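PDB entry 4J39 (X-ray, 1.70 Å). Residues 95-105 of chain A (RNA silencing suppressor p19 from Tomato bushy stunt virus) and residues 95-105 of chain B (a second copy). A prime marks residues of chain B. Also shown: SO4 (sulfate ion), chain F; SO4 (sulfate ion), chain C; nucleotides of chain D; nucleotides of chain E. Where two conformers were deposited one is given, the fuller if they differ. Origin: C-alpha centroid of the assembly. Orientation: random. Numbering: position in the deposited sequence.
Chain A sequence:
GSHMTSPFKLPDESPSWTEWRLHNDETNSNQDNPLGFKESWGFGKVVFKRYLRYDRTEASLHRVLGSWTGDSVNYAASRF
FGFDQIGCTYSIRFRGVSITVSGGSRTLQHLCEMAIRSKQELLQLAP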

# COMPACT_ATOMS: atom_id res chain seq x y z
N ARG A 95 -2.49 -6.86 -11.82
CA ARG A 95 -2.10 -6.10 -13.06
C ARG A 95 -0.76 -5.32 -12.90
O ARG A 95 -0.64 -4.15 -13.24
CB ARG A 95 -3.20 -5.12 -13.42
CG ARG A 95 -4.52 -5.85 -13.84
CD ARG A 95 -5.63 -4.82 -14.02
NE ARG A 95 -5.28 -3.84 -15.03
CZ ARG A 95 -5.75 -2.59 -15.11
NH1 ARG A 95 -6.61 -2.10 -14.18
NH2 ARG A 95 -5.34 -1.81 -16.14
N GLY A 96 0.23 -5.99 -12.31
CA GLY A 96 1.55 -5.42 -12.26
C GLY A 96 1.82 -4.53 -11.04
O GLY A 96 2.96 -4.09 -10.80
N VAL A 97 0.77 -4.21 -10.24
CA VAL A 97 0.96 -3.35 -9.11
C VAL A 97 0.63 -4.07 -7.79
O VAL A 97 -0.39 -4.78 -7.70
CB VAL A 97 0.23 -1.92 -9.19
CG1 VAL A 97 -0.35 -1.44 -10.63
CG2 VAL A 97 -0.17 -1.28 -7.88
N SER A 98 1.57 -3.95 -6.86
CA SER A 98 1.48 -4.51 -5.50
C SER A 98 1.30 -3.37 -4.52
O SER A 98 1.94 -2.31 -4.64
CB SER A 98 2.77 -5.23 -5.26
OG SER A 98 2.84 -5.58 -3.95
N ILE A 99 0.34 -3.53 -3.61
CA ILE A 99 0.16 -2.68 -2.48
C ILE A 99 0.35 -3.48 -1.18
O ILE A 99 -0.29 -4.55 -0.99
CB ILE A 99 -1.19 -1.96 -2.49
CG1 ILE A 99 -1.34 -1.22 -3.86
CG2 ILE A 99 -1.35 -1.03 -1.30
CD1 ILE A 99 -2.75 -0.46 -3.98
N THR A 100 1.13 -2.97 -0.28
CA THR A 100 1.30 -3.64 1.02
C THR A 100 0.94 -2.65 2.16
O THR A 100 1.38 -1.51 2.21
CB THR A 100 2.69 -4.19 1.19
OG1 THR A 100 2.96 -5.14 0.15
CG2 THR A 100 2.90 -4.85 2.53
N VAL A 101 0.20 -3.08 3.17
CA VAL A 101 -0.15 -2.27 4.24
C VAL A 101 0.36 -2.98 5.50
O VAL A 101 0.01 -4.14 5.73
CB VAL A 101 -1.75 -2.07 4.40
CG1 VAL A 101 -2.18 -1.24 5.66
CG2 VAL A 101 -2.45 -1.57 3.12
N SER A 102 1.19 -2.30 6.29
CA SER A 102 1.95 -3.02 7.38
C SER A 102 2.01 -2.18 8.65
O SER A 102 2.07 -0.91 8.62
CB SER A 102 3.39 -3.38 6.90
OG SER A 102 4.04 -2.33 6.27
N GLY A 103 2.09 -2.84 9.81
CA GLY A 103 2.45 -2.18 11.01
C GLY A 103 2.26 -3.13 12.19
O GLY A 103 2.08 -4.29 11.98
N GLY A 104 2.34 -2.64 13.42
CA GLY A 104 2.28 -3.53 14.59
C GLY A 104 0.86 -3.96 14.92
O GLY A 104 -0.10 -3.29 14.54
N SER A 105 0.71 -5.06 15.66
CA SER A 105 -0.66 -5.55 16.05
C SER A 105 -1.49 -4.55 16.78
O SER A 105 -2.78 -4.64 16.83
CB SER A 105 -0.55 -6.85 16.89
OG SER A 105 0.53 -6.88 17.79
S SO4 F . 1.50 -9.34 -12.82
O1 SO4 F . 0.61 -8.80 -11.70
O2 SO4 F . 2.69 -8.56 -13.22
O3 SO4 F . 2.07 -10.68 -12.52
O4 SO4 F . 0.67 -9.37 -14.02
S SO4 C . 4.88 5.70 14.06
O1 SO4 C . 4.32 5.99 12.65
O2 SO4 C . 4.66 4.37 14.65
O3 SO4 C . 6.34 5.88 14.15
O4 SO4 C . 4.17 6.62 14.96
P U D 12 5.37 -8.77 -4.90
OP1 U D 12 4.11 -8.87 -5.71
OP2 U D 12 5.96 -10.05 -4.70
O5' U D 12 6.39 -7.73 -5.51
C5' U D 12 5.96 -6.37 -5.82
C4' U D 12 7.09 -5.52 -6.33
O4' U D 12 8.07 -5.44 -5.26
C3' U D 12 7.92 -6.13 -7.45
O3' U D 12 7.37 -5.99 -8.73
C2' U D 12 9.17 -5.27 -7.35
O2' U D 12 8.99 -3.92 -7.74
C1' U D 12 9.35 -5.34 -5.86
N1 U D 12 10.11 -6.49 -5.28
C2 U D 12 11.47 -6.40 -5.32
O2 U D 12 12.05 -5.51 -5.90
N3 U D 12 12.14 -7.45 -4.71
C4 U D 12 11.66 -8.56 -4.06
O4 U D 12 12.48 -9.35 -3.55
C5 U D 12 10.20 -8.60 -4.04
C6 U D 12 9.51 -7.58 -4.65
P U E 12 8.46 0.89 7.57
OP1 U E 12 7.73 2.12 8.00
OP2 U E 12 9.86 1.03 7.77
O5' U E 12 7.89 -0.41 8.28
C5' U E 12 6.47 -0.71 8.22
C4' U E 12 6.13 -2.02 8.89
O4' U E 12 6.83 -3.06 8.15
C3' U E 12 6.72 -2.22 10.29
O3' U E 12 5.98 -1.62 11.31
C2' U E 12 6.61 -3.72 10.41
O2' U E 12 5.29 -4.22 10.50
C1' U E 12 7.18 -4.08 9.06
N1 U E 12 8.65 -4.21 8.92
C2 U E 12 9.21 -5.39 9.32
O2 U E 12 8.57 -6.25 9.89
N3 U E 12 10.57 -5.50 9.11
C4 U E 12 11.46 -4.62 8.54
O4 U E 12 12.65 -4.98 8.41
C5 U E 12 10.82 -3.39 8.11
C6 U E 12 9.47 -3.25 8.32
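Chain B (95-105) RGVSITVSGGS

Chain B lies alongside chain A as an antiparallel neighbour in a β-sheet that continues across the dimer interface. In each copy residues 97-104 form an extended strand, and the two strands, related by an exact two-fold axis, approach to 4.7 Å with 167° between their N-to-C directions. The axis passes between Thr100 and Thr100′, whose CA atoms are 5.1 Å apart. From this centre the register runs outward symmetrically: Ile99 sits against Val101′ (CA to CA 4.5 Å), Ser98 against Ser102′ (CA to CA 5.2 Å) and Val97 against Gly103′ (CA to CA 5.2 Å).

Six backbone hydrogen bonds join the strands. At the centre Thr100 N donates to Thr100′ O at 2.9 Å, and symmetry returns the bond from Thr100′ N to Thr100 O at 2.9 Å. Ser98 N donates to Ser102′ O at 3.0 Å, nearly linear at 171°, while Ser102′ N donates to Ser98 O at 2.8 Å; the same two bonds recur between Ser98′ and Ser102. The intervening Ile99-Val101′ pair is of the non-hydrogen-bonded type, but its CA atoms face carbonyls already engaged by amides: Ile99 CA lies 3.2 Å from Thr100′ O, and Val101′ CA 3.3 Å from Ser98 O.

Beyond Ser98 the direct ladder gives way to water. Water 1 donates to Gly96 O (2.6 Å) and accepts from Gly104′ N (2.8 Å), bridging two groups too far apart to bond directly; water 4 is its symmetry equivalent. A CB on Gly103′ would fall 2.4 Å from Gly96 O, so the close approach here depends on the absence of a side chain. Gly96 N is satisfied by a sulfate, donating to O1 of the chain F ion at 2.9 Å.

Ser98, Thr100 and Ser102 share the face turned to the RNA, where Ser98 CB comes within 3.4 Å of C5' of U12 in chain D. Water 3 donates to Thr100′ O at 3.0 Å, giving that carbonyl a second partner besides Thr100 N. The same water is hydrogen-bonded to Ser102′ OG at 2.6 Å and weakly to Thr100 OG1 at 3.4 Å; water 2 repeats the arrangement. The hydroxyls of Ser98 and Thr100 are also bonded elsewhere in the structure.

The other face carries Ile99 and Val101 and is apolar. Ile99 CG2 meets Ile99′ CG2 at 3.9 Å, and Ile99 CG1 lies 4.3 Å from Val101′ CG2. Val97 CG2 extends the packing to Val101′ CG1 at 4.0 Å.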

# COMPACT_ATOMS: atom_id res chain seq x y z
N ARG B 95 1.22 7.58 11.58
CA ARG B 95 0.41 7.06 12.73
C ARG B 95 0.43 5.51 12.83
O ARG B 95 -0.59 4.85 13.01
CB ARG B 95 -1.02 7.53 12.60
CG ARG B 95 -1.15 9.08 12.74
CD ARG B 95 -2.58 9.50 12.43
NE ARG B 95 -3.53 8.87 13.32
CZ ARG B 95 -4.82 8.61 13.06
NH1 ARG B 95 -5.36 8.93 11.86
NH2 ARG B 95 -5.57 8.03 14.02
N GLY B 96 1.62 4.93 12.67
CA GLY B 96 1.78 3.53 12.90
C GLY B 96 1.51 2.64 11.68
O GLY B 96 1.73 1.42 11.71
N VAL B 97 0.98 3.22 10.58
CA VAL B 97 0.66 2.43 9.42
C VAL B 97 1.49 2.86 8.20
O VAL B 97 1.63 4.07 7.94
CB VAL B 97 -0.90 2.30 9.06
CG1 VAL B 97 -1.98 2.77 10.18
CG2 VAL B 97 -1.25 2.09 7.61
N SER B 98 2.09 1.86 7.57
CA SER B 98 2.90 2.01 6.35
C SER B 98 2.15 1.40 5.19
O SER B 98 1.52 0.33 5.31
CB SER B 98 4.18 1.27 6.60
OG SER B 98 4.87 1.18 5.44
N ILE B 99 2.09 2.15 4.08
CA ILE B 99 1.61 1.67 2.83
C ILE B 99 2.74 1.72 1.78
O ILE B 99 3.39 2.78 1.59
CB ILE B 99 0.38 2.43 2.33
CG1 ILE B 99 -0.71 2.39 3.46
CG2 ILE B 99 -0.14 1.88 1.01
CD1 ILE B 99 -2.04 3.18 3.05
N THR B 100 2.93 0.65 1.06
CA THR B 100 3.94 0.65 -0.01
C THR B 100 3.27 0.25 -1.35
O THR B 100 2.53 -0.72 -1.46
CB THR B 100 5.11 -0.26 0.32
OG1 THR B 100 5.72 0.19 1.53
CG2 THR B 100 6.14 -0.30 -0.78
N VAL B 101 3.57 0.93 -2.44
CA VAL B 101 3.04 0.62 -3.69
C VAL B 101 4.22 0.37 -4.61
O VAL B 101 5.09 1.23 -4.74
CB VAL B 101 2.16 1.84 -4.32
CG1 VAL B 101 1.63 1.56 -5.77
CG2 VAL B 101 1.05 2.37 -3.39
N SER B 102 4.27 -0.81 -5.23
CA SER B 102 5.54 -1.25 -5.93
C SER B 102 5.23 -1.94 -7.25
O SER B 102 4.17 -2.65 -7.41
CB SER B 102 6.37 -2.18 -5.01
OG SER B 102 5.62 -3.18 -4.39
N GLY B 103 6.15 -1.85 -8.22
CA GLY B 103 6.09 -2.69 -9.36
C GLY B 103 7.14 -2.23 -10.37
O GLY B 103 7.97 -1.44 -10.03
N GLY B 104 7.11 -2.75 -11.59
CA GLY B 104 8.16 -2.43 -12.57
C GLY B 104 7.96 -1.07 -13.21
O GLY B 104 6.84 -0.55 -13.24
N SER B 105 9.02 -0.49 -13.78
CA SER B 105 8.90 0.85 -14.46
C SER B 105 7.88 0.91 -15.54
O SER B 105 7.37 2.03 -15.94
CB SER B 105 10.28 1.31 -15.01
OG SER B 105 11.06 0.27 -15.54
O HOH W 1 5.16 -4.73 -12.07
O HOH W 2 3.86 -1.45 3.86
O HOH W 3 4.12 -3.10 -2.32
O HOH W 4 2.94 0.11 13.64